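Local coordinates for protein piwi (Drosophila melanogaster, PDB 6KR6), which binds piRNAs of 24 to 30 nucleotides and, in complexes with them, represses transposable elements during meiosis, at residues Arg169-Gly174 / Lys384-Trp389; Met576-Asp581 / Ser645-Tyr650. All blocks are in the same frame, centred on the assembly; numbering follows the deposited sequence.

Interaction 1 (Arg169-Gly174 / Lys384-Trp389); sequences RRSMKG and KVLRDW
V385 and S171 form the close-packed centre of this contact, where the CA atoms of the two residues stand 5.3 Å apart. The V385 methyl CG1 lies 3.7 Å from S171 N and equally near the CG of R170, while CG2 turns to the R170 backbone oxygen. Next to it, S171 places OG anti to its backbone N (chi1 -176°), bringing the oxygen up against the branch point of L386, with L386 CG 3.3 Å from S171 OG and both methyls flanking it. No hydrogen bond joins the two segments, so the inner part rests on shape. The S171 hydroxyl finds its hydrogen bond in a neighbouring part of the chain, and the S171 carbonyl oxygen accepts both G174 N, at 2.9 Å, and the hydroxyl of S382. The example shows two helices, 158-172 and 380-388, meeting near their C-terminal ends although the intervening chain includes the PAZ domain. Helix 362-378 backs the junction, its L376 touching both M172 and L386. The outer side is looser. R170 is exposed, and its chain, extended from CG to NE, passes over V385 with CG and CD against the valine methyl CG1. R170 NH1 ends 4.0 Å from W389 NE1, near the plane of the indole and at its edge, with the guanidinium turned 86° from the ring. Both nitrogens are donors, which makes this a proximity without a bond. The arginine tip thus borders a buried ring, for W389 rests on I81 and T123.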
# COMPACT_ATOMS: atom_id res chain seq x y z
N ARG A 169 -22.60 -9.59 -5.26
CA ARG A 169 -22.93 -9.28 -3.87
C ARG A 169 -24.19 -10.01 -3.42
O ARG A 169 -24.25 -10.52 -2.30
CB ARG A 169 -23.10 -7.77 -3.70
CG ARG A 169 -21.82 -6.96 -3.82
CD ARG A 169 -22.06 -5.49 -3.52
NE ARG A 169 -22.48 -5.28 -2.14
CZ ARG A 169 -22.84 -4.10 -1.64
NH1 ARG A 169 -22.83 -3.02 -2.41
NH2 ARG A 169 -23.21 -4.01 -0.37
N ARG A 170 -25.20 -10.07 -4.30
CA ARG A 170 -26.40 -10.85 -4.00
C ARG A 170 -26.05 -12.32 -3.75
O ARG A 170 -26.65 -12.97 -2.89
CB ARG A 170 -27.40 -10.72 -5.14
CG ARG A 170 -28.76 -11.35 -4.89
CD ARG A 170 -29.66 -11.17 -6.10
NE ARG A 170 -30.94 -11.86 -5.95
CZ ARG A 170 -31.87 -11.92 -6.90
NH1 ARG A 170 -31.66 -11.33 -8.07
NH2 ARG A 170 -33.00 -12.57 -6.69
N SER A 171 -25.08 -12.85 -4.50
CA SER A 171 -24.65 -14.23 -4.27
C SER A 171 -23.91 -14.36 -2.94
O SER A 171 -24.17 -15.29 -2.17
CB SER A 171 -23.76 -14.70 -5.43
OG SER A 171 -23.41 -16.06 -5.27
N MET A 172 -22.98 -13.44 -2.66
CA MET A 172 -22.26 -13.46 -1.39
C MET A 172 -23.20 -13.39 -0.21
O MET A 172 -22.88 -13.88 0.88
CB MET A 172 -21.26 -12.30 -1.32
CG MET A 172 -20.22 -12.27 -2.43
SD MET A 172 -19.31 -13.81 -2.60
CE MET A 172 -18.26 -13.40 -4.00
N LYS A 173 -24.37 -12.76 -0.39
CA LYS A 173 -25.35 -12.70 0.69
C LYS A 173 -25.78 -14.09 1.15
O LYS A 173 -26.15 -14.27 2.31
CB LYS A 173 -26.57 -11.89 0.25
N GLY A 174 -25.73 -15.08 0.25
CA GLY A 174 -26.11 -16.43 0.64
C GLY A 174 -25.18 -17.04 1.66
O GLY A 174 -25.60 -17.87 2.47
N LYS A 384 -28.11 -20.54 -5.85
CA LYS A 384 -29.37 -20.17 -6.48
C LYS A 384 -29.25 -18.84 -7.22
O LYS A 384 -29.66 -18.72 -8.38
CB LYS A 384 -30.48 -20.10 -5.42
N VAL A 385 -28.69 -17.83 -6.56
CA VAL A 385 -28.49 -16.53 -7.19
C VAL A 385 -27.58 -16.67 -8.41
O VAL A 385 -27.84 -16.09 -9.47
CB VAL A 385 -27.92 -15.52 -6.18
CG1 VAL A 385 -27.53 -14.23 -6.88
CG2 VAL A 385 -28.94 -15.25 -5.08
N LEU A 386 -26.50 -17.45 -8.28
CA LEU A 386 -25.58 -17.60 -9.40
C LEU A 386 -26.25 -18.29 -10.58
O LEU A 386 -26.07 -17.87 -11.73
CB LEU A 386 -24.34 -18.39 -8.96
CG LEU A 386 -23.28 -17.60 -8.19
CD1 LEU A 386 -22.09 -18.50 -7.87
CD2 LEU A 386 -22.83 -16.38 -8.98
N ARG A 387 -27.04 -19.33 -10.32
CA ARG A 387 -27.63 -20.11 -11.41
C ARG A 387 -28.79 -19.37 -12.06
O ARG A 387 -29.03 -19.56 -13.26
CB ARG A 387 -28.09 -21.47 -10.88
N ASP A 388 -29.52 -18.55 -11.31
CA ASP A 388 -30.65 -17.83 -11.89
C ASP A 388 -30.23 -16.94 -13.04
O ASP A 388 -31.01 -16.70 -13.97
CB ASP A 388 -31.36 -17.01 -10.81
N TRP A 389 -28.99 -16.44 -13.02
CA TRP A 389 -28.45 -15.64 -14.11
C TRP A 389 -27.72 -16.47 -15.15
O TRP A 389 -27.13 -15.90 -16.07
CB TRP A 389 -27.52 -14.56 -13.55
CG TRP A 389 -28.24 -13.50 -12.79
CD1 TRP A 389 -28.65 -13.55 -11.49
CD2 TRP A 389 -28.65 -12.22 -13.28
NE1 TRP A 389 -29.28 -12.38 -11.14
CE2 TRP A 389 -29.29 -11.55 -12.23
CE3 TRP A 389 -28.52 -11.58 -14.52
CZ2 TRP A 389 -29.81 -10.26 -12.37
CZ3 TRP A 389 -29.04 -10.30 -14.66
CH2 TRP A 389 -29.68 -9.66 -13.59

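Interaction 2 (Met576-Asp581 / Ser645-Tyr650); sequences MTIGFD and SRIVFY. With ZN (zinc ion), chain N.
I578 meets F649 and I647 across a pair of parallel strands, and its side chain can be followed atom by atom. I578 CB begins 3.8 Å from F649 CD2. There the chain branches: I578 CG2, anti to the backbone N, meets the same phenylalanine and lies 3.8 Å from F649 CE2, approaching the ring obliquely. The other branch, CG1, is anti to the carbonyl carbon (chi1 -49°) and heads for I647, whose CG2 is 3.7 Å from the terminal I578 CD1; that CD1 also reaches F649 CD2. An alanine here would probably open a gap between I647 and F649, leaving I647 CG2 and F649 CE2 without their aliphatic partner. The backbones are joined in the alternating pattern of parallel strands: I578 N donates to V648 O at 2.8 Å, and I578 O receives Y650 N at 2.7 Å with an N-H...O angle of 171°. M576 N to R646 O and V648 N to M576 O extend it, whereas F580 N to Y650 O is weak. This pair belongs to the RNase H-like core of the Piwi domain. Helix 625-640 covers the face bearing M576, I578 and F649, and F649 also meets the ring of Y690 in a nearly parallel plane. T577 and Y650 look to the other face, under helix 779-795. There T577 CG2 abuts the edge of the tyrosine ring, 3.7 Å from Y650 CE2, while Y650 OH bonds to T761. Farther along the first strand D581, probably catalytic as in related Argonautes, grips zinc with both carboxylate oxygens at 2.0 Å, and D652 supplies a further ligand.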
# COMPACT_ATOMS: atom_id res chain seq x y z
N MET A 576 16.73 10.92 -16.14
CA MET A 576 16.61 11.22 -14.72
C MET A 576 15.43 10.43 -14.17
O MET A 576 14.30 10.60 -14.63
CB MET A 576 16.42 12.72 -14.50
CG MET A 576 15.81 13.09 -13.16
SD MET A 576 16.16 14.82 -12.77
CE MET A 576 14.87 15.19 -11.59
N THR A 577 15.71 9.56 -13.20
CA THR A 577 14.68 8.76 -12.56
C THR A 577 14.29 9.42 -11.24
O THR A 577 15.16 9.70 -10.41
CB THR A 577 15.16 7.33 -12.31
OG1 THR A 577 15.82 6.84 -13.48
CG2 THR A 577 13.98 6.43 -11.99
N ILE A 578 13.00 9.67 -11.06
CA ILE A 578 12.50 10.32 -9.86
C ILE A 578 11.63 9.34 -9.08
O ILE A 578 10.80 8.64 -9.66
CB ILE A 578 11.70 11.60 -10.18
CG1 ILE A 578 12.47 12.50 -11.14
CG2 ILE A 578 11.38 12.36 -8.91
CD1 ILE A 578 11.69 13.74 -11.53
N GLY A 579 11.83 9.31 -7.77
CA GLY A 579 10.93 8.62 -6.87
C GLY A 579 10.38 9.61 -5.86
O GLY A 579 11.02 10.61 -5.54
N PHE A 580 9.19 9.32 -5.35
CA PHE A 580 8.51 10.23 -4.44
C PHE A 580 7.60 9.43 -3.53
O PHE A 580 6.88 8.55 -4.00
CB PHE A 580 7.71 11.28 -5.22
CG PHE A 580 6.87 12.18 -4.35
CD1 PHE A 580 7.45 13.20 -3.63
CD2 PHE A 580 5.50 12.01 -4.28
CE1 PHE A 580 6.68 14.03 -2.84
CE2 PHE A 580 4.72 12.84 -3.49
CZ PHE A 580 5.32 13.85 -2.77
N ASP A 581 7.64 9.72 -2.23
CA ASP A 581 6.68 9.10 -1.32
C ASP A 581 6.38 10.05 -0.17
O ASP A 581 6.99 11.12 -0.04
CB ASP A 581 7.16 7.74 -0.79
CG ASP A 581 6.01 6.88 -0.26
OD1 ASP A 581 4.87 7.38 -0.20
OD2 ASP A 581 6.23 5.70 0.10
N SER A 645 17.06 14.66 -20.80
CA SER A 645 16.26 14.45 -22.01
C SER A 645 15.04 13.59 -21.73
O SER A 645 13.97 13.81 -22.32
CB SER A 645 17.13 13.80 -23.10
OG SER A 645 18.27 14.60 -23.38
N ARG A 646 15.17 12.59 -20.85
CA ARG A 646 14.07 11.71 -20.48
C ARG A 646 13.91 11.72 -18.97
O ARG A 646 14.89 11.86 -18.23
CB ARG A 646 14.30 10.28 -20.97
CG ARG A 646 15.04 10.18 -22.31
CD ARG A 646 15.46 8.74 -22.59
NE ARG A 646 16.53 8.67 -23.59
CZ ARG A 646 16.33 8.45 -24.88
NH1 ARG A 646 15.10 8.27 -25.35
NH2 ARG A 646 17.37 8.41 -25.71
N ILE A 647 12.68 11.55 -18.50
CA ILE A 647 12.36 11.52 -17.08
C ILE A 647 11.38 10.38 -16.83
O ILE A 647 10.34 10.30 -17.48
CB ILE A 647 11.77 12.85 -16.59
CG1 ILE A 647 12.77 13.99 -16.76
CG2 ILE A 647 11.35 12.75 -15.13
CD1 ILE A 647 12.33 15.29 -16.11
N VAL A 648 11.72 9.51 -15.88
CA VAL A 648 10.85 8.43 -15.43
C VAL A 648 10.49 8.71 -13.98
O VAL A 648 11.34 8.64 -13.09
CB VAL A 648 11.51 7.05 -15.59
CG1 VAL A 648 10.59 5.96 -15.05
CG2 VAL A 648 11.84 6.78 -17.05
N PHE A 649 9.22 9.03 -13.74
CA PHE A 649 8.72 9.41 -12.43
C PHE A 649 7.97 8.23 -11.83
O PHE A 649 6.99 7.75 -12.41
CB PHE A 649 7.79 10.63 -12.56
CG PHE A 649 7.45 11.29 -11.25
CD1 PHE A 649 6.51 10.73 -10.40
CD2 PHE A 649 8.03 12.49 -10.90
CE1 PHE A 649 6.19 11.34 -9.21
CE2 PHE A 649 7.70 13.11 -9.70
CZ PHE A 649 6.78 12.53 -8.86
N TYR A 650 8.44 7.76 -10.67
CA TYR A 650 7.79 6.67 -9.95
C TYR A 650 7.05 7.24 -8.75
O TYR A 650 7.65 7.90 -7.90
CB TYR A 650 8.82 5.62 -9.51
CG TYR A 650 9.35 4.78 -10.65
CD1 TYR A 650 8.52 3.96 -11.38
CD2 TYR A 650 10.70 4.82 -10.98
CE1 TYR A 650 9.00 3.19 -12.43
CE2 TYR A 650 11.20 4.06 -12.02
CZ TYR A 650 10.34 3.24 -12.74
OH TYR A 650 10.84 2.49 -13.78
ZN ZN N . 4.19 5.52 0.18

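Interactions 1 and 2 stand on opposite sides of the chain's centre, about 46 Å apart between centres and about 30 Å between nearest atoms, and do not touch. They follow one another along the chain: 169-174 with 384-389 closes before 576-581 with 645-650 opens. No helix or strand is shared. The first joins the helices 158-172 and 380-388, one of which lies in the region that binds CBX5 and papi, and is helix packing away from the annotated sites. The second pairs neighbouring strands in the RNase H-like Piwi domain, its first strand carrying the zinc-binding D581, with D652 just beyond the second segment.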